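Local coordinates for TRAP solute Binding Protein (PDB 5I7I) that binds aromatic acids such as 3-hydroxybenzoate, probably as the solute-binding component of a bacterial TRAP transporter, at residues Ile87-Ala92 with Phe238-Asn243; Leu76-Arg81 with Pro96-His101; Val138-Cys143 with Ala265-Ala270; Lys28-Pro33 with Pro65-Gly70; Lys45-Lys50 with Lys256-Asn261. All blocks are in the same frame, centred on the assembly; numbering follows the deposited sequence. Where two conformers were deposited one is given.

Contact 1: residues Ile87-Ala92 with Phe238-Asn243. With 3HB (3-hydroxybenzoic acid), chain C.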
# COMPACT_ATOMS: atom_id res chain seq x y z
N ILE A 87 -5.71 -2.31 16.98
CA ILE A 87 -4.68 -2.28 15.94
C ILE A 87 -5.35 -2.54 14.61
O ILE A 87 -6.26 -3.37 14.51
CB ILE A 87 -3.58 -3.36 16.17
CG1 ILE A 87 -3.01 -3.29 17.59
CG2 ILE A 87 -2.46 -3.24 15.12
CD1 ILE A 87 -2.09 -4.45 17.91
N VAL A 88 -4.90 -1.84 13.57
CA VAL A 88 -5.34 -2.12 12.21
C VAL A 88 -4.16 -2.12 11.26
O VAL A 88 -3.13 -1.49 11.50
CB VAL A 88 -6.43 -1.17 11.68
CG1 VAL A 88 -7.64 -1.21 12.61
CG2 VAL A 88 -5.89 0.23 11.53
N TRP A 89 -4.34 -2.84 10.15
CA TRP A 89 -3.52 -2.72 8.96
C TRP A 89 -4.45 -2.31 7.83
O TRP A 89 -5.49 -2.94 7.62
CB TRP A 89 -2.81 -4.03 8.63
CG TRP A 89 -1.89 -3.95 7.43
CD1 TRP A 89 -0.56 -3.69 7.44
CD2 TRP A 89 -2.24 -4.18 6.06
NE1 TRP A 89 -0.05 -3.71 6.17
CE2 TRP A 89 -1.06 -4.01 5.30
CE3 TRP A 89 -3.42 -4.50 5.40
CZ2 TRP A 89 -1.03 -4.17 3.92
CZ3 TRP A 89 -3.40 -4.63 4.03
CH2 TRP A 89 -2.22 -4.47 3.30
N THR A 90 -4.10 -1.24 7.12
CA THR A 90 -4.99 -0.79 6.06
C THR A 90 -4.20 -0.02 5.01
O THR A 90 -2.99 0.15 5.10
CB THR A 90 -6.13 0.04 6.67
OG1 THR A 90 -7.10 0.26 5.64
CG2 THR A 90 -5.62 1.36 7.22
N VAL A 91 -4.93 0.44 3.98
CA VAL A 91 -4.38 1.28 2.92
C VAL A 91 -4.79 2.72 3.22
O VAL A 91 -5.98 3.00 3.34
CB VAL A 91 -4.90 0.84 1.53
CG1 VAL A 91 -4.44 1.78 0.44
CG2 VAL A 91 -4.42 -0.59 1.17
N ALA A 92 -3.81 3.62 3.34
CA ALA A 92 -4.10 4.99 3.74
C ALA A 92 -5.12 5.64 2.82
O ALA A 92 -6.08 6.28 3.27
CB ALA A 92 -2.81 5.82 3.72
N PHE A 238 0.68 1.74 3.10
CA PHE A 238 -0.02 0.99 4.13
C PHE A 238 0.20 1.62 5.50
O PHE A 238 1.27 2.13 5.79
CB PHE A 238 0.54 -0.43 4.20
CG PHE A 238 0.45 -1.23 2.93
CD1 PHE A 238 -0.72 -1.28 2.19
CD2 PHE A 238 1.52 -2.00 2.54
CE1 PHE A 238 -0.81 -2.07 1.05
CE2 PHE A 238 1.46 -2.82 1.42
CZ PHE A 238 0.28 -2.85 0.68
N LEU A 239 -0.83 1.54 6.34
CA LEU A 239 -0.77 2.03 7.71
C LEU A 239 -0.94 0.84 8.64
O LEU A 239 -1.92 0.10 8.54
CB LEU A 239 -1.90 3.02 7.99
CG LEU A 239 -2.01 4.19 7.03
CD1 LEU A 239 -3.22 5.05 7.37
CD2 LEU A 239 -0.73 5.02 7.06
N PHE A 240 0.00 0.70 9.58
CA PHE A 240 -0.07 -0.29 10.65
C PHE A 240 -0.09 0.54 11.93
O PHE A 240 0.92 1.15 12.30
CB PHE A 240 1.12 -1.23 10.57
CG PHE A 240 1.07 -2.43 11.51
CD1 PHE A 240 -0.09 -3.16 11.73
CD2 PHE A 240 2.25 -2.85 12.13
CE1 PHE A 240 -0.07 -4.27 12.57
CE2 PHE A 240 2.27 -3.93 12.96
CZ PHE A 240 1.12 -4.63 13.19
N LEU A 241 -1.28 0.65 12.54
CA LEU A 241 -1.55 1.65 13.56
C LEU A 241 -2.18 1.02 14.79
O LEU A 241 -2.92 0.04 14.69
CB LEU A 241 -2.58 2.66 13.04
CG LEU A 241 -2.23 3.40 11.74
CD1 LEU A 241 -3.39 4.31 11.39
CD2 LEU A 241 -0.96 4.17 11.89
N MET A 242 -1.89 1.61 15.94
CA MET A 242 -2.48 1.20 17.21
C MET A 242 -3.25 2.38 17.79
O MET A 242 -2.89 3.55 17.59
CB MET A 242 -1.37 0.79 18.17
CG MET A 242 -1.85 0.28 19.52
SD MET A 242 -0.51 -0.40 20.50
CE MET A 242 -0.42 -2.07 19.91
N ASN A 243 -4.30 2.07 18.53
CA ASN A 243 -5.04 3.11 19.22
C ASN A 243 -4.14 3.79 20.24
O ASN A 243 -3.45 3.13 21.02
CB ASN A 243 -6.25 2.49 19.91
CG ASN A 243 -7.01 3.49 20.77
OD1 ASN A 243 -6.87 3.52 21.98
ND2 ASN A 243 -7.81 4.32 20.13
C1' 3HB C . -4.64 -2.50 -3.07
O1' 3HB C . -4.23 -2.27 -4.23
O2' 3HB C . -5.72 -2.01 -2.67
C1 3HB C . -3.86 -3.44 -2.15
C2 3HB C . -2.59 -3.87 -2.53
C3 3HB C . -1.88 -4.72 -1.71
C4 3HB C . -2.43 -5.17 -0.55
C5 3HB C . -3.70 -4.75 -0.16
C6 3HB C . -4.42 -3.89 -0.96
O3 3HB C . -0.63 -5.12 -2.10
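W89 and F238 meet obliquely on one face of an antiparallel strand pair. The W89 CZ2 corner of the indole lies over the centre of the phenyl ring, 3.4 Å from F238 CD1, with the two planes turned 43° apart. With CG anti to the backbone N (chi1 -178°), the indole leans forward along its strand; F238 CG sits beside its own backbone N and leans backward along the partner strand. Antiparallel pairing turns these opposite leanings into one direction, and both rings reach the end of the sheet where 3-hydroxybenzoate is bound. V91 lies beside them, its CG2 at the edge of the F238 ring, 3.9 Å from F238 CD1. Further back on the same face, I87 CG2 packs 3.6 Å from F240 CE1, and I87 CD1 meets M242 CE. The other face carries T90 and L239 side by side, with L239 CD1 against A92. Between the faces, V88 with L241 and T90 with L239 form hydrogen-bonded pairs, with four N-H...O bonds. Carbon atoms of the pair meet the ligand: W89 CH2 is 3.8 Å from 3HB C5, V91 CG2 3.9 Å from 3HB C6, and F238 CZ 3.7 Å from 3HB O3, which lies at the phenyl edge. Hydrogen bonds to it come from Y94, E210 and R168, so the strand pair supplies an apolar, largely aromatic wall that suits a benzoate ring.

Contact 2: residues Leu76-Arg81 with Pro96-His101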
# COMPACT_ATOMS: atom_id res chain seq x y z
N LEU A 76 -11.55 1.26 8.90
CA LEU A 76 -10.52 0.76 9.80
C LEU A 76 -9.79 1.89 10.52
O LEU A 76 -9.54 1.80 11.73
CB LEU A 76 -9.54 -0.14 9.04
CG LEU A 76 -10.09 -1.50 8.61
CD1 LEU A 76 -9.19 -2.13 7.54
CD2 LEU A 76 -10.24 -2.41 9.82
N VAL A 77 -9.46 2.97 9.82
CA VAL A 77 -8.76 4.08 10.49
C VAL A 77 -9.64 4.71 11.57
O VAL A 77 -9.13 5.14 12.61
CB VAL A 77 -8.22 5.13 9.51
CG1 VAL A 77 -7.05 4.58 8.72
CG2 VAL A 77 -9.30 5.63 8.57
N ASP A 78 -10.95 4.80 11.33
CA ASP A 78 -11.83 5.36 12.35
C ASP A 78 -11.91 4.44 13.56
O ASP A 78 -11.84 4.90 14.70
CB ASP A 78 -13.23 5.58 11.79
CG ASP A 78 -13.25 6.56 10.64
OD1 ASP A 78 -12.38 7.45 10.59
OD2 ASP A 78 -14.16 6.43 9.78
N GLN A 79 -12.04 3.14 13.31
CA GLN A 79 -12.14 2.16 14.39
C GLN A 79 -10.92 2.22 15.30
O GLN A 79 -11.05 2.21 16.53
CB GLN A 79 -12.31 0.76 13.81
CG GLN A 79 -13.64 0.56 13.11
CD GLN A 79 -13.76 -0.80 12.48
OE1 GLN A 79 -12.76 -1.47 12.25
NE2 GLN A 79 -14.97 -1.21 12.16
N VAL A 80 -9.73 2.28 14.71
CA VAL A 80 -8.52 2.30 15.53
C VAL A 80 -8.35 3.66 16.22
O VAL A 80 -7.91 3.73 17.37
CB VAL A 80 -7.27 1.86 14.74
CG1 VAL A 80 -6.72 2.96 13.84
CG2 VAL A 80 -6.21 1.40 15.71
N ARG A 81 -8.71 4.75 15.53
CA ARG A 81 -8.61 6.08 16.13
C ARG A 81 -9.46 6.16 17.38
O ARG A 81 -9.03 6.66 18.42
CB ARG A 81 -9.06 7.15 15.13
CG ARG A 81 -9.02 8.60 15.65
CD ARG A 81 -9.84 9.55 14.74
NE ARG A 81 -11.23 9.11 14.66
CZ ARG A 81 -12.09 9.45 13.71
NH1 ARG A 81 -11.73 10.26 12.73
NH2 ARG A 81 -13.33 8.98 13.74
N PRO A 96 -9.94 8.92 1.15
CA PRO A 96 -9.33 10.06 0.44
C PRO A 96 -9.22 11.30 1.31
O PRO A 96 -10.10 11.59 2.12
CB PRO A 96 -10.28 10.31 -0.73
CG PRO A 96 -11.54 9.64 -0.37
CD PRO A 96 -11.15 8.45 0.46
N GLY A 97 -8.09 12.00 1.15
CA GLY A 97 -7.87 13.28 1.79
C GLY A 97 -7.46 13.22 3.25
O GLY A 97 -7.02 14.25 3.79
N ARG A 98 -7.55 12.06 3.89
CA ARG A 98 -7.33 11.98 5.32
C ARG A 98 -5.85 12.05 5.69
O ARG A 98 -5.52 12.52 6.78
CB ARG A 98 -7.93 10.67 5.82
CG ARG A 98 -7.90 10.49 7.32
CD ARG A 98 -9.23 10.80 7.97
NE ARG A 98 -9.32 10.15 9.28
CZ ARG A 98 -10.22 9.22 9.63
NH1 ARG A 98 -11.16 8.82 8.78
NH2 ARG A 98 -10.18 8.71 10.85
N PHE A 99 -4.96 11.59 4.81
CA PHE A 99 -3.53 11.53 5.08
C PHE A 99 -2.81 12.20 3.91
O PHE A 99 -2.17 11.54 3.08
CB PHE A 99 -3.07 10.09 5.30
CG PHE A 99 -3.90 9.36 6.32
CD1 PHE A 99 -3.75 9.60 7.68
CD2 PHE A 99 -4.85 8.44 5.92
CE1 PHE A 99 -4.52 8.95 8.62
CE2 PHE A 99 -5.63 7.79 6.84
CZ PHE A 99 -5.46 8.02 8.20
N PRO A 100 -2.91 13.52 3.81
CA PRO A 100 -2.51 14.19 2.57
C PRO A 100 -1.02 14.12 2.30
O PRO A 100 -0.60 14.04 1.14
CB PRO A 100 -2.98 15.63 2.77
CG PRO A 100 -3.09 15.79 4.26
CD PRO A 100 -3.56 14.44 4.75
N HIS A 101 -0.19 14.15 3.34
CA HIS A 101 1.25 14.07 3.10
C HIS A 101 1.61 12.77 2.39
O HIS A 101 2.52 12.75 1.55
CB HIS A 101 2.03 14.15 4.40
CG HIS A 101 2.03 15.49 5.05
ND1 HIS A 101 0.99 15.94 5.84
CD2 HIS A 101 2.97 16.46 5.10
CE1 HIS A 101 1.27 17.15 6.29
NE2 HIS A 101 2.48 17.48 5.87
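R98 is the first residue of 96-101 to meet helix 76-82, and it does so through its guanidinium. It is modelled in two conformers, and in the one described the short bond lengths are doubtful. The chain bends at chi2 (100°) and presents NH1 and NH2 end-on to one carboxylate oxygen, D78 OD1, forming a salt bridge with the two flat groups only 13° from coplanar. V77 CG2 lies over one face of this guanidinium, toward its rim, 3.7 Å from R98 NH1. R81 joins the network by charge alone: its NH1 is 3.6 Å from D78 OD1, with the oxygen well out of the guanidinium plane. F99 follows, and the apolar part begins: F99 CZ touches V77 CG1 at 3.8 Å, while CG of R98 lies over one face of the phenyl ring. Y136 packs against V77, R81 and F99. One carboxylate thus serves two arginines at the rim of an apolar patch, and its negative charge probably draws both guanidinium groups to the same spot.

Contact 3: residues Val138-Cys143 with Ala265-Ala270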
# COMPACT_ATOMS: atom_id res chain seq x y z
N VAL A 138 1.70 5.12 15.88
CA VAL A 138 2.20 4.56 14.63
C VAL A 138 3.03 3.33 14.97
O VAL A 138 3.99 3.42 15.75
CB VAL A 138 3.04 5.58 13.85
CG1 VAL A 138 3.67 4.93 12.62
CG2 VAL A 138 2.19 6.78 13.44
N LEU A 139 2.66 2.18 14.41
CA LEU A 139 3.54 1.02 14.46
C LEU A 139 4.49 1.04 13.27
O LEU A 139 5.71 1.01 13.45
CB LEU A 139 2.74 -0.28 14.56
CG LEU A 139 1.76 -0.34 15.73
CD1 LEU A 139 0.94 -1.61 15.64
CD2 LEU A 139 2.48 -0.24 17.08
N ALA A 140 3.96 1.14 12.06
CA ALA A 140 4.82 1.39 10.91
C ALA A 140 3.97 1.89 9.77
O ALA A 140 2.79 1.55 9.67
CB ALA A 140 5.54 0.12 10.46
N VAL A 141 4.58 2.71 8.92
CA VAL A 141 4.05 3.04 7.61
C VAL A 141 5.02 2.50 6.58
O VAL A 141 6.24 2.65 6.72
CB VAL A 141 3.89 4.56 7.47
CG1 VAL A 141 3.32 4.92 6.10
CG2 VAL A 141 2.97 5.10 8.56
N PHE A 142 4.48 1.81 5.58
CA PHE A 142 5.30 1.12 4.59
C PHE A 142 4.47 0.95 3.33
O PHE A 142 3.39 1.54 3.21
CB PHE A 142 5.87 -0.18 5.16
CG PHE A 142 4.87 -1.17 5.69
CD1 PHE A 142 4.47 -1.13 7.02
CD2 PHE A 142 4.36 -2.17 4.88
CE1 PHE A 142 3.61 -2.08 7.53
CE2 PHE A 142 3.50 -3.12 5.39
CZ PHE A 142 3.12 -3.06 6.71
N CYS A 143 4.96 0.19 2.36
CA CYS A 143 4.28 0.12 1.08
C CYS A 143 4.62 -1.19 0.40
O CYS A 143 5.53 -1.91 0.81
CB CYS A 143 4.65 1.31 0.19
SG CYS A 143 6.40 1.41 -0.22
N ALA A 265 12.78 0.21 12.06
CA ALA A 265 13.18 -1.18 11.89
C ALA A 265 12.02 -2.03 11.39
O ALA A 265 12.21 -2.93 10.57
CB ALA A 265 13.74 -1.75 13.20
N LEU A 266 10.81 -1.77 11.89
CA LEU A 266 9.66 -2.52 11.40
C LEU A 266 9.33 -2.14 9.96
O LEU A 266 8.99 -3.00 9.15
CB LEU A 266 8.44 -2.33 12.32
CG LEU A 266 7.19 -3.07 11.86
CD1 LEU A 266 7.43 -4.59 11.85
CD2 LEU A 266 6.01 -2.75 12.77
N ALA A 267 9.43 -0.85 9.63
CA ALA A 267 9.16 -0.45 8.26
C ALA A 267 10.14 -1.09 7.30
O ALA A 267 9.74 -1.49 6.19
CB ALA A 267 9.21 1.06 8.14
N LYS A 268 11.42 -1.18 7.69
CA LYS A 268 12.42 -1.82 6.84
C LYS A 268 12.10 -3.29 6.64
O LYS A 268 12.10 -3.79 5.51
CB LYS A 268 13.81 -1.63 7.45
CG LYS A 268 14.92 -2.35 6.71
CD LYS A 268 16.27 -2.05 7.32
CE LYS A 268 17.39 -2.60 6.46
NZ LYS A 268 18.71 -2.15 6.94
N LEU A 269 11.81 -4.00 7.74
CA LEU A 269 11.44 -5.41 7.66
C LEU A 269 10.19 -5.59 6.80
O LEU A 269 10.14 -6.47 5.95
CB LEU A 269 11.19 -5.92 9.08
CG LEU A 269 10.69 -7.35 9.21
CD1 LEU A 269 11.63 -8.32 8.52
CD2 LEU A 269 10.53 -7.73 10.68
N ALA A 270 9.18 -4.75 7.01
CA ALA A 270 7.97 -4.84 6.22
C ALA A 270 8.26 -4.65 4.74
O ALA A 270 7.75 -5.40 3.90
CB ALA A 270 6.96 -3.79 6.68
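A140 and A267 are the points of closest backbone approach, their CA atoms 5.4 Å apart, where strand 138-143 and helix 265-270 run in roughly the same direction, their axes at 36° and 7.4 Å at the nearest. The contact lays the start of a long helix, 264-287, against an outer strand of the five-stranded sheet, and it does so at a classic beta bulge in which L139 and A140 both face F240. Small residues on both sides allow such a close fit. A140 CB touches L266 CD2 at 3.7 Å, and L266 CD2 also lies 3.8 Å from L139 O. One residue further along the helix, A267 CB rests 3.7 Å from V141 O, so methyl groups of the helix pack on strand carbonyls as well as on side chains. L266 is shared with helix 38-54, where it touches F43 and W47. F142 takes the largest part among the strand residues. Its CG stands between the backbone N and the carbonyl carbon (chi1 56°), which lays the ring beneath the A270 methyl with a face turned to it, and W89, F43 and W274 gather round it. The methyl makes a CH-pi contact, A270 CB 3.4 Å from the F142 centroid and 10° off the normal.

Contact 4: residues Lys28-Pro33 with Pro65-Gly70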
# COMPACT_ATOMS: atom_id res chain seq x y z
N LYS A 28 -7.20 -6.16 20.11
CA LYS A 28 -8.01 -6.56 18.97
C LYS A 28 -7.43 -5.97 17.70
O LYS A 28 -7.39 -4.74 17.55
CB LYS A 28 -9.44 -6.05 19.14
CG LYS A 28 -10.16 -6.58 20.36
CD LYS A 28 -11.49 -5.86 20.59
CE LYS A 28 -12.07 -6.19 21.94
NZ LYS A 28 -13.21 -5.28 22.28
N PHE A 29 -6.98 -6.83 16.79
CA PHE A 29 -6.49 -6.41 15.49
C PHE A 29 -7.56 -6.63 14.44
O PHE A 29 -8.15 -7.71 14.37
CB PHE A 29 -5.24 -7.21 15.10
CG PHE A 29 -4.84 -7.02 13.66
CD1 PHE A 29 -4.05 -5.94 13.27
CD2 PHE A 29 -5.30 -7.89 12.68
CE1 PHE A 29 -3.73 -5.77 11.95
CE2 PHE A 29 -4.98 -7.70 11.36
CZ PHE A 29 -4.19 -6.64 11.00
N HIS A 30 -7.77 -5.63 13.60
CA HIS A 30 -8.79 -5.70 12.56
C HIS A 30 -8.19 -5.32 11.21
O HIS A 30 -7.41 -4.36 11.12
CB HIS A 30 -9.95 -4.75 12.91
CG HIS A 30 -11.24 -5.10 12.25
ND1 HIS A 30 -12.23 -4.18 12.04
CD2 HIS A 30 -11.71 -6.28 11.78
CE1 HIS A 30 -13.27 -4.77 11.47
NE2 HIS A 30 -12.97 -6.05 11.29
N SER A 31 -8.54 -6.05 10.15
CA SER A 31 -8.11 -5.68 8.81
C SER A 31 -9.05 -6.31 7.79
O SER A 31 -9.90 -7.14 8.13
CB SER A 31 -6.66 -6.10 8.57
OG SER A 31 -6.14 -5.52 7.40
N PHE A 32 -8.89 -5.91 6.53
CA PHE A 32 -9.80 -6.30 5.46
C PHE A 32 -9.39 -7.53 4.66
O PHE A 32 -10.29 -8.25 4.20
CB PHE A 32 -10.11 -5.13 4.50
CG PHE A 32 -8.92 -4.63 3.74
CD1 PHE A 32 -8.54 -5.20 2.53
CD2 PHE A 32 -8.18 -3.58 4.23
CE1 PHE A 32 -7.42 -4.74 1.85
CE2 PHE A 32 -7.07 -3.12 3.56
CZ PHE A 32 -6.69 -3.69 2.36
N PRO A 33 -8.11 -7.82 4.41
CA PRO A 33 -7.80 -9.00 3.60
C PRO A 33 -8.19 -10.27 4.32
O PRO A 33 -8.26 -10.28 5.56
CB PRO A 33 -6.27 -8.93 3.41
CG PRO A 33 -5.92 -7.53 3.67
CD PRO A 33 -6.86 -7.11 4.77
N PRO A 65 -9.39 -10.93 10.52
CA PRO A 65 -9.24 -10.57 9.10
C PRO A 65 -10.62 -10.38 8.47
O PRO A 65 -11.65 -10.55 9.12
CB PRO A 65 -8.54 -11.80 8.54
CG PRO A 65 -9.15 -12.92 9.30
CD PRO A 65 -9.32 -12.39 10.71
N ALA A 66 -10.63 -10.04 7.18
CA ALA A 66 -11.86 -10.04 6.38
C ALA A 66 -12.98 -9.23 7.04
O ALA A 66 -14.16 -9.58 6.93
CB ALA A 66 -12.30 -11.47 6.07
N MET A 67 -12.63 -8.13 7.69
CA MET A 67 -13.60 -7.25 8.38
C MET A 67 -14.51 -8.01 9.35
O MET A 67 -15.70 -7.69 9.51
CB MET A 67 -14.41 -6.42 7.39
CG MET A 67 -13.56 -5.53 6.48
SD MET A 67 -12.43 -4.39 7.30
CE MET A 67 -13.60 -3.42 8.27
N GLN A 68 -13.94 -8.98 10.06
CA GLN A 68 -14.69 -9.84 10.97
C GLN A 68 -15.17 -9.15 12.24
O GLN A 68 -15.84 -9.81 13.05
CB GLN A 68 -13.83 -11.05 11.36
CG GLN A 68 -13.88 -12.18 10.40
CD GLN A 68 -12.96 -13.31 10.85
OE1 GLN A 68 -12.56 -13.39 12.02
NE2 GLN A 68 -12.63 -14.20 9.92
N LEU A 69 -14.84 -7.89 12.46
CA LEU A 69 -15.45 -7.12 13.54
C LEU A 69 -16.43 -6.08 13.02
O LEU A 69 -16.95 -5.28 13.81
CB LEU A 69 -14.38 -6.48 14.44
CG LEU A 69 -13.51 -7.50 15.20
CD1 LEU A 69 -12.42 -6.79 15.97
CD2 LEU A 69 -14.33 -8.35 16.16
N GLY A 70 -16.72 -6.08 11.72
CA GLY A 70 -17.75 -5.24 11.15
C GLY A 70 -17.18 -4.03 10.45
O GLY A 70 -16.07 -3.59 10.71
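H30, on strand 25-31, slots its imidazole into the loop that follows strand 59-64, so the contact joins the outgoing ends of the two parallel strands of a beta-alpha-beta unit whose connecting helix is 38-54. Backbone hydrogen bonds tie the loop on: M67 N to S31 O and A66 N to P33 O, each 2.9 Å, the second donor standing above the carbonyl plane. A weaker CA-H...O contact runs from A66 to F32 O. Ring contacts come next. L69 CB lies over one face of the imidazole, 3.6 Å from the H30 centroid, and M67 SD over the opposite face, while M67 to G70 forms a type I turn round the ring. H30 ND1 is bonded to Q79 OE1, and Q79 NE2 to G70 O. Replacing H30 by an alanine would probably leave L69 and M67 facing a gap and Q79 OE1 without its imidazole mate. F32, which also touches the bound 3-hydroxybenzoate, makes an apolar contact, with M67 SD 3.7 Å from F32 CB.

Contact 5: residues Lys45-Lys50 with Lys256-Asn261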
# COMPACT_ATOMS: atom_id res chain seq x y z
N LYS A 45 0.59 -11.81 11.70
CA LYS A 45 0.70 -13.01 12.51
C LYS A 45 2.09 -13.15 13.11
O LYS A 45 2.19 -13.29 14.34
CB LYS A 45 0.27 -14.24 11.71
CG LYS A 45 0.53 -15.56 12.42
CD LYS A 45 -0.03 -16.73 11.62
CE LYS A 45 0.21 -18.07 12.29
NZ LYS A 45 1.64 -18.47 12.26
N PRO A 46 3.18 -13.11 12.35
CA PRO A 46 4.49 -13.18 13.00
C PRO A 46 4.80 -12.00 13.90
O PRO A 46 5.49 -12.17 14.92
CB PRO A 46 5.48 -13.34 11.84
CG PRO A 46 4.70 -12.95 10.60
CD PRO A 46 3.26 -13.22 10.88
N TRP A 47 4.32 -10.79 13.57
CA TRP A 47 4.49 -9.66 14.47
C TRP A 47 3.86 -9.99 15.81
O TRP A 47 4.46 -9.78 16.88
CB TRP A 47 3.86 -8.40 13.85
CG TRP A 47 4.00 -7.17 14.65
CD1 TRP A 47 5.02 -6.30 14.62
CD2 TRP A 47 3.05 -6.66 15.60
NE1 TRP A 47 4.79 -5.27 15.51
CE2 TRP A 47 3.58 -5.47 16.12
CE3 TRP A 47 1.80 -7.09 16.05
CZ2 TRP A 47 2.92 -4.71 17.08
CZ3 TRP A 47 1.13 -6.34 17.00
CH2 TRP A 47 1.69 -5.16 17.50
N SER A 48 2.63 -10.50 15.78
CA SER A 48 1.93 -10.82 17.01
C SER A 48 2.65 -11.92 17.78
O SER A 48 2.64 -11.90 19.02
CB SER A 48 0.48 -11.19 16.71
OG SER A 48 0.37 -12.50 16.19
N GLU A 49 3.27 -12.87 17.09
CA GLU A 49 4.01 -13.93 17.78
C GLU A 49 5.27 -13.39 18.44
O GLU A 49 5.65 -13.86 19.53
CB GLU A 49 4.39 -15.03 16.80
CG GLU A 49 3.21 -15.78 16.29
CD GLU A 49 3.50 -16.58 15.03
OE1 GLU A 49 4.57 -16.36 14.41
OE2 GLU A 49 2.65 -17.43 14.69
N LYS A 50 5.95 -12.45 17.79
CA LYS A 50 7.13 -11.84 18.39
C LYS A 50 6.74 -11.02 19.60
O LYS A 50 7.42 -11.07 20.64
CB LYS A 50 7.88 -11.02 17.33
CG LYS A 50 9.18 -10.34 17.80
CD LYS A 50 9.93 -9.65 16.62
CE LYS A 50 11.23 -8.94 17.04
NZ LYS A 50 11.02 -7.84 18.03
N LYS A 256 7.62 -0.89 25.90
CA LYS A 256 8.93 -1.20 25.34
C LYS A 256 8.87 -2.39 24.39
O LYS A 256 9.59 -2.42 23.39
CB LYS A 256 9.94 -1.44 26.45
CG LYS A 256 10.32 -0.18 27.19
CD LYS A 256 11.27 -0.51 28.34
CE LYS A 256 11.38 0.62 29.32
NZ LYS A 256 11.70 1.90 28.67
N VAL A 257 8.02 -3.38 24.67
CA VAL A 257 7.84 -4.48 23.72
C VAL A 257 7.24 -3.96 22.42
O VAL A 257 7.70 -4.30 21.31
CB VAL A 257 6.99 -5.60 24.34
CG1 VAL A 257 6.65 -6.65 23.26
CG2 VAL A 257 7.71 -6.24 25.52
N ILE A 258 6.19 -3.15 22.52
CA ILE A 258 5.58 -2.60 21.32
C ILE A 258 6.60 -1.78 20.53
O ILE A 258 6.74 -1.94 19.31
CB ILE A 258 4.33 -1.77 21.66
CG1 ILE A 258 3.23 -2.63 22.31
CG2 ILE A 258 3.81 -1.04 20.40
CD1 ILE A 258 2.71 -3.77 21.44
N ASP A 259 7.35 -0.93 21.22
CA ASP A 259 8.27 -0.03 20.52
C ASP A 259 9.46 -0.77 19.93
O ASP A 259 9.99 -0.35 18.89
CB ASP A 259 8.67 1.11 21.44
CG ASP A 259 7.48 2.03 21.76
OD1 ASP A 259 6.64 2.21 20.86
OD2 ASP A 259 7.39 2.58 22.87
N ASN A 260 9.84 -1.90 20.52
CA ASN A 260 10.85 -2.78 19.94
C ASN A 260 10.32 -3.48 18.70
O ASN A 260 11.10 -4.10 17.96
CB ASN A 260 11.29 -3.81 20.99
CG ASN A 260 12.51 -4.63 20.56
OD1 ASN A 260 12.49 -5.86 20.57
ND2 ASN A 260 13.59 -3.94 20.23
N ASN A 261 9.03 -3.39 18.46
CA ASN A 261 8.36 -3.96 17.31
C ASN A 261 7.61 -2.89 16.54
O ASN A 261 6.49 -3.10 16.07
CB ASN A 261 7.44 -5.08 17.77
CG ASN A 261 8.22 -6.28 18.22
OD1 ASN A 261 8.69 -7.04 17.39
ND2 ASN A 261 8.44 -6.41 19.53
O HOH W 1 12.96 -6.10 16.69
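Two residues of helix 38-54, W47 and K50, reach the C-terminal end of helix 252-259 and hold N261 by its backbone and by its side chain. The indole donates W47 NE1 to N261 O at 2.8 Å. The N-H...O angle is 177°, the oxygen lies in the ring plane, and the donor falls on a carbonyl lone pair, so the bond helps to set the rotation of the indole. The N261 amide stands almost perpendicular to that ring (87°). As the helix runs out, this amide turns back on its last turn: N261 ND2 donates to V257 O at 2.9 Å. K50 is extended up to chi3, bends at chi4 (-61°) and brings NZ above the carbonyl plane of N261 OD1, in a hydrogen bond modelled so short that its length is doubtful. E54 forms a salt bridge with K50 NZ and accepts a hydrogen bond from N261 ND2. A methionine in place of K50 is likely to leave E54 without its positive mate and N261 OD1 without this donor. W47 CH2 approaches I258 CD1 at 4.3 Å, and the indole meets F240 edge-to-face. A water bridges the segments, accepting from K50 NZ (2.9 Å) and donating to N260 O (3.0 Å).

The five contacts assemble one lobe about a single mixed sheet. Contact 1 pairs strands 87-91 and 237-243; contact 4 adds neighbouring strand 25-31 and contact 3 outer strand 136-143, each about 11 Å from contact 1 between centres. Helix 76-82 in contact 2 packs on one face of this sheet, the centres of contacts 1 and 2 about 9 Å apart. Contact 5, centred about 15 Å from contact 1, joins two helices and reaches contact 1 through W47, which packs on I87 and F240. Along the chain, contact 4 closes before contacts 1, 2 and 3 open, while contact 5 encloses contacts 1 and 2. The sheet is thus built from distant segments, and contact 1 carries three residues of the 3-hydroxybenzoate pocket.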